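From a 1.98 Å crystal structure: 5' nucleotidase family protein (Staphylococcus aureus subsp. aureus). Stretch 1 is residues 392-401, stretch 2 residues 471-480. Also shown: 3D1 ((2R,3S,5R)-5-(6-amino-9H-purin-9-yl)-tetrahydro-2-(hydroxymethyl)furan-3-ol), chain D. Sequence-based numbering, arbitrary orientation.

Stretch 1 392-401: VLAVSGAKLK
Stretch 2 (471-480) TICVNNYRAV

Two strands of one chain, 392-396 and 471-475, lie side by side and run antiparallel, with 137° between their N-to-C directions. Each leads directly into a helix, 397-401 after the first and 476-479 after the second. The contact buries 427 Å², both sides summed.

Ile-472 covers the most surface, followed by Leu-393 and Val-392. Ile-472 and Leu-393 form the antiparallel hydrogen-bonded pair, with CA atoms 5.2 Å apart. Leu-393 N donates to Ile-472 O at 2.8 Å, and Ile-472 N donates to Leu-393 O at 2.9 Å. Both bonds are close to straight, at 165° and 155°. The same carbonyls receive CA-H...O contacts: Val-392 CA lies 3.2 Å from Ile-472 O, and Thr-471 CA lies 3.2 Å from Leu-393 O. Each oxygen thus meets an amide and a neighbouring CA of the other strand.

The register continues on both sides of this pair. Val-392 faces Cys-473 and Ala-394 faces Thr-471, both as non-hydrogen-bonded pairs. Backbone angles are extended, for example -117/146 at Leu-393 and -136/133 at Ile-472.

The side chains of Ile-472 and Leu-393 share one face of the sheet. Ile-472 is t at chi1 and t at chi2. Its CG2 lies 4.2 Å from Leu-393 CB and 4.0 Å from Val-395 CG2. Its CD1 reaches Leu-400 CD1 at 3.9 Å, so Ile-472 also joins the strand to the first helix. Leu-400 is t, p and points its CA-to-CB bond toward the other stretch. Leu-393 is m, t. Its CD1 packs 3.9 Å from Val-474 CG2 and 4.4 Å from Ala-479 CA, on the second helix. Val-395 and Val-474 are both m.

Val-392, with chi1 t, lies on the other face, together with Thr-471 and Cys-473. Its CG1 is 3.6 Å from Thr-471 CB, and its CG2 is 4.3 Å from Cys-473 CB. Thr-471 is p; Cys-473 is t.

The two helix starts are built alike. Ser-396 and Asn-475 are N-caps, both with chi1 p. Ser-396 OG accepts from Lys-399 N at 3.0 Å, and Asn-475 OD1 accepts from Arg-478 N at 2.8 Å. Backbone bonds follow, from Leu-400 N to Ser-396 O and from Ala-479 N to Asn-475 O, each 3.0 Å.

Beyond the strand contact, Tyr-477 (chi1 t, chi2 83°) has 3D1 C4 over one ring face.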

# COMPACT_ATOMS: atom_id res chain seq x y z
N VAL A 392 -12.13 -9.97 -16.65
CA VAL A 392 -11.74 -10.29 -18.03
C VAL A 392 -12.15 -9.10 -18.85
O VAL A 392 -13.29 -8.68 -18.80
CB VAL A 392 -12.35 -11.58 -18.57
CG1 VAL A 392 -11.85 -11.82 -19.99
CG2 VAL A 392 -11.95 -12.74 -17.69
N LEU A 393 -11.19 -8.53 -19.56
CA LEU A 393 -11.41 -7.35 -20.36
C LEU A 393 -11.19 -7.61 -21.82
O LEU A 393 -10.32 -8.37 -22.17
CB LEU A 393 -10.40 -6.27 -19.94
CG LEU A 393 -10.47 -5.88 -18.47
CD1 LEU A 393 -9.46 -4.75 -18.21
CD2 LEU A 393 -11.87 -5.48 -18.10
N ALA A 394 -11.97 -6.94 -22.66
CA ALA A 394 -11.86 -7.04 -24.10
C ALA A 394 -10.97 -5.90 -24.55
O ALA A 394 -11.30 -4.71 -24.32
CB ALA A 394 -13.23 -6.94 -24.74
N VAL A 395 -9.85 -6.26 -25.17
CA VAL A 395 -8.86 -5.29 -25.64
C VAL A 395 -8.37 -5.64 -27.05
O VAL A 395 -8.31 -6.81 -27.44
CB VAL A 395 -7.64 -5.23 -24.68
CG1 VAL A 395 -8.05 -4.75 -23.27
CG2 VAL A 395 -6.95 -6.59 -24.56
N SER A 396 -8.03 -4.62 -27.82
CA SER A 396 -7.46 -4.87 -29.14
C SER A 396 -6.06 -5.42 -28.95
O SER A 396 -5.48 -5.31 -27.86
CB SER A 396 -7.38 -3.58 -29.93
OG SER A 396 -6.53 -2.67 -29.30
N GLY A 397 -5.50 -6.02 -29.99
CA GLY A 397 -4.14 -6.55 -29.93
C GLY A 397 -3.15 -5.42 -29.70
O GLY A 397 -2.09 -5.61 -29.10
N ALA A 398 -3.51 -4.22 -30.16
CA ALA A 398 -2.69 -3.03 -29.97
C ALA A 398 -2.72 -2.57 -28.50
O ALA A 398 -1.71 -2.12 -27.96
CB ALA A 398 -3.17 -1.91 -30.89
N LYS A 399 -3.89 -2.65 -27.85
CA LYS A 399 -3.97 -2.29 -26.45
C LYS A 399 -3.19 -3.31 -25.60
O LYS A 399 -2.58 -2.95 -24.60
CB LYS A 399 -5.39 -2.22 -25.92
CG LYS A 399 -6.10 -0.88 -26.04
CD LYS A 399 -7.33 -0.90 -25.11
CE LYS A 399 -8.13 0.38 -25.13
NZ LYS A 399 -7.39 1.52 -24.52
N LEU A 400 -3.25 -4.59 -25.99
CA LEU A 400 -2.51 -5.63 -25.30
C LEU A 400 -1.02 -5.31 -25.37
O LEU A 400 -0.32 -5.42 -24.39
CB LEU A 400 -2.75 -7.00 -25.90
CG LEU A 400 -1.91 -8.14 -25.35
CD1 LEU A 400 -2.07 -8.25 -23.83
CD2 LEU A 400 -2.29 -9.45 -26.02
N LYS A 401 -0.55 -4.93 -26.55
CA LYS A 401 0.86 -4.57 -26.69
C LYS A 401 1.22 -3.39 -25.79
O LYS A 401 2.32 -3.36 -25.28
CB LYS A 401 1.23 -4.25 -28.13
CG LYS A 401 2.69 -3.85 -28.30
CD LYS A 401 3.04 -3.76 -29.78
CE LYS A 401 4.48 -3.34 -29.99
NZ LYS A 401 4.73 -1.94 -29.57
N THR A 471 -9.24 -11.19 -25.23
CA THR A 471 -9.63 -11.06 -23.83
C THR A 471 -8.46 -11.31 -22.90
O THR A 471 -7.64 -12.20 -23.12
CB THR A 471 -10.79 -11.99 -23.43
OG1 THR A 471 -10.48 -13.35 -23.77
CG2 THR A 471 -12.05 -11.58 -24.13
N ILE A 472 -8.42 -10.53 -21.81
CA ILE A 472 -7.36 -10.65 -20.85
C ILE A 472 -7.91 -10.62 -19.44
O ILE A 472 -8.78 -9.83 -19.11
CB ILE A 472 -6.26 -9.57 -21.08
CG1 ILE A 472 -5.08 -9.78 -20.15
CG2 ILE A 472 -6.82 -8.16 -20.92
CD1 ILE A 472 -3.88 -8.89 -20.47
N CYS A 473 -7.43 -11.55 -18.64
CA CYS A 473 -7.77 -11.60 -17.21
C CYS A 473 -6.75 -10.78 -16.45
O CYS A 473 -5.53 -11.07 -16.49
CB CYS A 473 -7.74 -13.04 -16.70
SG CYS A 473 -8.29 -13.21 -15.01
N VAL A 474 -7.22 -9.72 -15.78
CA VAL A 474 -6.36 -8.88 -14.97
C VAL A 474 -6.99 -8.76 -13.59
O VAL A 474 -8.17 -9.11 -13.39
CB VAL A 474 -6.16 -7.49 -15.59
CG1 VAL A 474 -5.72 -7.63 -17.04
CG2 VAL A 474 -7.43 -6.65 -15.50
N ASN A 475 -6.22 -8.30 -12.61
CA ASN A 475 -6.83 -8.09 -11.26
C ASN A 475 -7.60 -6.77 -11.21
O ASN A 475 -7.44 -5.93 -12.11
CB ASN A 475 -5.80 -8.24 -10.16
CG ASN A 475 -4.73 -7.16 -10.17
OD1 ASN A 475 -5.00 -5.98 -10.35
ND2 ASN A 475 -3.52 -7.56 -9.89
N ASN A 476 -8.41 -6.56 -10.18
CA ASN A 476 -9.23 -5.35 -10.12
C ASN A 476 -8.42 -4.06 -10.04
O ASN A 476 -8.87 -3.00 -10.52
CB ASN A 476 -10.23 -5.39 -8.98
CG ASN A 476 -9.57 -5.31 -7.64
OD1 ASN A 476 -8.92 -6.25 -7.20
ND2 ASN A 476 -9.75 -4.19 -6.96
N TYR A 477 -7.23 -4.17 -9.46
CA TYR A 477 -6.31 -3.03 -9.32
C TYR A 477 -5.93 -2.59 -10.72
O TYR A 477 -6.07 -1.42 -11.08
CB TYR A 477 -5.06 -3.46 -8.54
CG TYR A 477 -4.04 -2.40 -8.23
CD1 TYR A 477 -4.21 -1.55 -7.14
CD2 TYR A 477 -2.88 -2.27 -8.99
CE1 TYR A 477 -3.28 -0.59 -6.83
CE2 TYR A 477 -1.93 -1.31 -8.69
CZ TYR A 477 -2.13 -0.47 -7.60
OH TYR A 477 -1.20 0.47 -7.27
N ARG A 478 -5.45 -3.53 -11.52
CA ARG A 478 -5.11 -3.23 -12.90
C ARG A 478 -6.31 -2.73 -13.72
O ARG A 478 -6.15 -1.81 -14.52
CB ARG A 478 -4.54 -4.46 -13.58
CG ARG A 478 -3.14 -4.78 -13.15
CD ARG A 478 -2.12 -3.85 -13.76
NE ARG A 478 -0.80 -4.33 -13.39
CZ ARG A 478 -0.08 -3.92 -12.34
NH1 ARG A 478 -0.50 -2.94 -11.53
NH2 ARG A 478 1.07 -4.51 -12.12
N ALA A 479 -7.50 -3.33 -13.53
CA ALA A 479 -8.70 -2.96 -14.26
C ALA A 479 -9.06 -1.48 -14.21
O ALA A 479 -9.58 -0.94 -15.20
CB ALA A 479 -9.89 -3.82 -13.82
N VAL A 480 -8.79 -0.81 -13.09
CA VAL A 480 -9.05 0.62 -12.98
C VAL A 480 -7.79 1.48 -13.23
O VAL A 480 -7.78 2.67 -12.95
CB VAL A 480 -9.70 0.99 -11.63
CG1 VAL A 480 -11.09 0.35 -11.55
CG2 VAL A 480 -8.83 0.55 -10.48
O5' 3D1 D . 0.28 3.42 -4.95
C5' 3D1 D . -0.25 2.10 -5.06
C4' 3D1 D . -0.80 1.63 -3.73
O4' 3D1 D . -1.54 0.45 -3.99
C1' 3D1 D . -0.91 -0.71 -3.43
N9 3D1 D . -0.97 -1.82 -4.41
C4 3D1 D . -2.03 -2.61 -4.51
N3 3D1 D . -3.21 -2.67 -3.85
C2 3D1 D . -4.12 -3.61 -4.17
N1 3D1 D . -3.92 -4.53 -5.16
C6 3D1 D . -2.78 -4.58 -5.88
N6 3D1 D . -2.63 -5.51 -6.86
C5 3D1 D . -1.74 -3.57 -5.59
N7 3D1 D . -0.51 -3.27 -6.05
C8 3D1 D . -0.05 -2.20 -5.34
C2' 3D1 D . 0.48 -0.27 -2.98
C3' 3D1 D . 0.24 1.20 -2.70
O3' 3D1 D . -0.31 1.33 -1.37